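Fibrillarin-like rRNA/tRNA 2'-O-methyltransferase (Methanocaldococcus jannaschii, PDB 1FBN) probably transfers methyl groups from S-adenosyl-L-methionine to ribose 2'-hydroxyls of rRNA and tRNA at sites chosen by a guide RNA. Local coordinates at residues 191-196 with 219-224. Sequence-based numbering, arbitrary orientation.
Sequences EIFKEQ and DHVMFV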
loop_
_atom_site.group_PDB
_atom_site.type_symbol
_atom_site.label_atom_id
_atom_site.label_comp_id
_atom_site.label_asym_id
_atom_site.label_seq_id
_atom_site.Cartn_x
_atom_site.Cartn_y
_atom_site.Cartn_z
ATOM N N GLU A 191 -12.854 -8.159 -18.013
ATOM C CA GLU A 191 -12.614 -7.263 -19.140
ATOM C C GLU A 191 -12.168 -5.881 -18.665
ATOM O O GLU A 191 -11.352 -5.230 -19.315
ATOM C CB GLU A 191 -13.865 -7.145 -20.013
ATOM C CG GLU A 191 -14.266 -8.448 -20.708
ATOM C CD GLU A 191 -13.129 -9.069 -21.519
ATOM O OE1 GLU A 191 -12.778 -8.519 -22.587
ATOM O OE2 GLU A 191 -12.582 -10.109 -21.085
ATOM N N ILE A 192 -12.707 -5.445 -17.528
ATOM C CA ILE A 192 -12.358 -4.149 -16.944
ATOM C C ILE A 192 -10.883 -4.157 -16.536
ATOM O O ILE A 192 -10.148 -3.220 -16.837
ATOM C CB ILE A 192 -13.230 -3.839 -15.698
ATOM C CG1 ILE A 192 -14.701 -3.700 -16.104
ATOM C CG2 ILE A 192 -12.745 -2.572 -15.000
ATOM C CD1 ILE A 192 -15.663 -3.650 -14.934
ATOM N N PHE A 193 -10.451 -5.229 -15.877
ATOM C CA PHE A 193 -9.066 -5.347 -15.438
ATOM C C PHE A 193 -8.112 -5.384 -16.623
ATOM O O PHE A 193 -7.033 -4.793 -16.573
ATOM C CB PHE A 193 -8.876 -6.583 -14.553
ATOM C CG PHE A 193 -9.498 -6.450 -13.189
ATOM C CD1 PHE A 193 -9.277 -5.309 -12.418
ATOM C CD2 PHE A 193 -10.309 -7.457 -12.675
ATOM C CE1 PHE A 193 -9.854 -5.173 -11.153
ATOM C CE2 PHE A 193 -10.892 -7.332 -11.409
ATOM C CZ PHE A 193 -10.664 -6.187 -10.649
ATOM N N LYS A 194 -8.531 -6.059 -17.692
ATOM C CA LYS A 194 -7.733 -6.166 -18.909
ATOM C C LYS A 194 -7.502 -4.778 -19.502
ATOM O O LYS A 194 -6.375 -4.419 -19.844
ATOM C CB LYS A 194 -8.443 -7.065 -19.923
ATOM C CG LYS A 194 -7.734 -7.198 -21.258
ATOM C CD LYS A 194 -8.488 -8.142 -22.189
ATOM C CE LYS A 194 -7.783 -8.291 -23.535
ATOM N NZ LYS A 194 -7.780 -7.025 -24.318
ATOM N N GLU A 195 -8.573 -3.991 -19.588
ATOM C CA GLU A 195 -8.507 -2.637 -20.127
ATOM C C GLU A 195 -7.678 -1.708 -19.242
ATOM O O GLU A 195 -6.966 -0.845 -19.747
ATOM C CB GLU A 195 -9.916 -2.076 -20.329
ATOM C CG GLU A 195 -10.721 -2.834 -21.384
ATOM C CD GLU A 195 -12.174 -2.391 -21.484
ATOM O OE1 GLU A 195 -12.648 -1.629 -20.615
ATOM O OE2 GLU A 195 -12.850 -2.818 -22.442
ATOM N N GLN A 196 -7.776 -1.885 -17.925
ATOM C CA GLN A 196 -7.006 -1.073 -16.985
ATOM C C GLN A 196 -5.522 -1.374 -17.134
ATOM O O GLN A 196 -4.699 -0.464 -17.124
ATOM C CB GLN A 196 -7.456 -1.328 -15.545
ATOM C CG GLN A 196 -8.804 -0.728 -15.218
ATOM C CD GLN A 196 -8.831 0.775 -15.430
ATOM O OE1 GLN A 196 -8.153 1.524 -14.726
ATOM N NE2 GLN A 196 -9.616 1.224 -16.402
ATOM N N ASP A 219 -13.790 -8.615 -6.483
ATOM C CA ASP A 219 -13.503 -7.922 -7.738
ATOM C C ASP A 219 -12.500 -6.778 -7.572
ATOM O O ASP A 219 -12.700 -5.667 -8.075
ATOM C CB ASP A 219 -14.793 -7.460 -8.428
ATOM C CG ASP A 219 -15.615 -8.624 -8.961
ATOM O OD1 ASP A 219 -15.023 -9.548 -9.561
ATOM O OD2 ASP A 219 -16.852 -8.619 -8.778
ATOM N N HIS A 220 -11.428 -7.081 -6.841
ATOM C CA HIS A 220 -10.321 -6.164 -6.576
ATOM C C HIS A 220 -9.038 -6.880 -6.986
ATOM O O HIS A 220 -8.847 -8.056 -6.658
ATOM C CB HIS A 220 -10.211 -5.839 -5.083
ATOM C CG HIS A 220 -11.087 -4.717 -4.624
ATOM N ND1 HIS A 220 -12.457 -4.829 -4.526
ATOM C CD2 HIS A 220 -10.779 -3.474 -4.184
ATOM C CE1 HIS A 220 -12.955 -3.707 -4.041
ATOM N NE2 HIS A 220 -11.958 -2.868 -3.827
ATOM N N VAL A 221 -8.162 -6.169 -7.691
ATOM C CA VAL A 221 -6.880 -6.726 -8.129
ATOM C C VAL A 221 -5.757 -5.730 -7.868
ATOM O O VAL A 221 -5.889 -4.547 -8.175
ATOM C CB VAL A 221 -6.882 -7.070 -9.643
ATOM C CG1 VAL A 221 -5.484 -7.436 -10.107
ATOM C CG2 VAL A 221 -7.834 -8.218 -9.925
HETATM N N MSE A 222 -4.671 -6.209 -7.265
HETATM C CA MSE A 222 -3.507 -5.373 -6.984
HETATM C C MSE A 222 -2.535 -5.494 -8.160
HETATM O O MSE A 222 -2.077 -6.589 -8.492
HETATM C CB MSE A 222 -2.818 -5.821 -5.683
HETATM C CG MSE A 222 -1.562 -5.034 -5.289
HETATM SE SE MSE A 222 -1.857 -3.332 -4.731
HETATM C CE MSE A 222 -2.205 -3.614 -3.036
ATOM N N PHE A 223 -2.274 -4.377 -8.824
ATOM C CA PHE A 223 -1.335 -4.348 -9.939
ATOM C C PHE A 223 -0.021 -3.734 -9.463
ATOM O O PHE A 223 -0.014 -2.821 -8.634
ATOM C CB PHE A 223 -1.878 -3.502 -11.103
ATOM C CG PHE A 223 -2.994 -4.153 -11.873
ATOM C CD1 PHE A 223 -2.716 -5.029 -12.920
ATOM C CD2 PHE A 223 -4.323 -3.876 -11.565
ATOM C CE1 PHE A 223 -3.745 -5.620 -13.653
ATOM C CE2 PHE A 223 -5.362 -4.463 -12.291
ATOM C CZ PHE A 223 -5.071 -5.336 -13.337
ATOM N N VAL A 224 1.086 -4.284 -9.952
ATOM C CA VAL A 224 2.410 -3.770 -9.630
ATOM C C VAL A 224 3.139 -3.619 -10.960
ATOM O O VAL A 224 3.138 -4.533 -11.789
ATOM C CB VAL A 224 3.207 -4.717 -8.706
ATOM C CG1 VAL A 224 4.590 -4.142 -8.440
ATOM C CG2 VAL A 224 2.470 -4.928 -7.385
#
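Phe193 lays one face of its ring against Val221: CG2 of the valine stands 3.5 Å from the ring centroid and 14° off the normal, the geometry of a CH-pi contact. That methyl is placed by a first torsion that sets Val221 CG1 anti to the backbone N (chi1 171°) and leaves CG2 anti to the carbonyl carbon. At its far end the same ring is met near its plane by the backbone just ahead of strand 220-227, Phe193 CZ lying 3.3 Å from Asp219 O. Phe223 adds a third, looser approach. Its CE2 lies 4.0 Å from Phe193 CD1 at an oblique angle, and its CZ reaches 3.8 Å from Phe193 O, while Val221 CG1 sits over the rim of one Phe223 face. An alanine in place of Phe193 would remove the ring and would probably leave Val221 CG2 without its aromatic partner and a gap between helix and strand. The axes of helix segment 191-196 and strand segment 220-224 run 21° from parallel, 10.3 Å apart at closest approach, a separation filled by the side chains of Phe193 and Val221. Helix 189-203 packs on one side of the mixed seven-stranded sheet of the class I, Rossmann-like methyltransferase fold (order 3-2-1-4-5-7-6), where Ile178 of strand 172-179 also touches Phe193 and Phe223; on the opposite side of strand 220-227, Met222 meets Leu59 and Ala62 of helix 58-64.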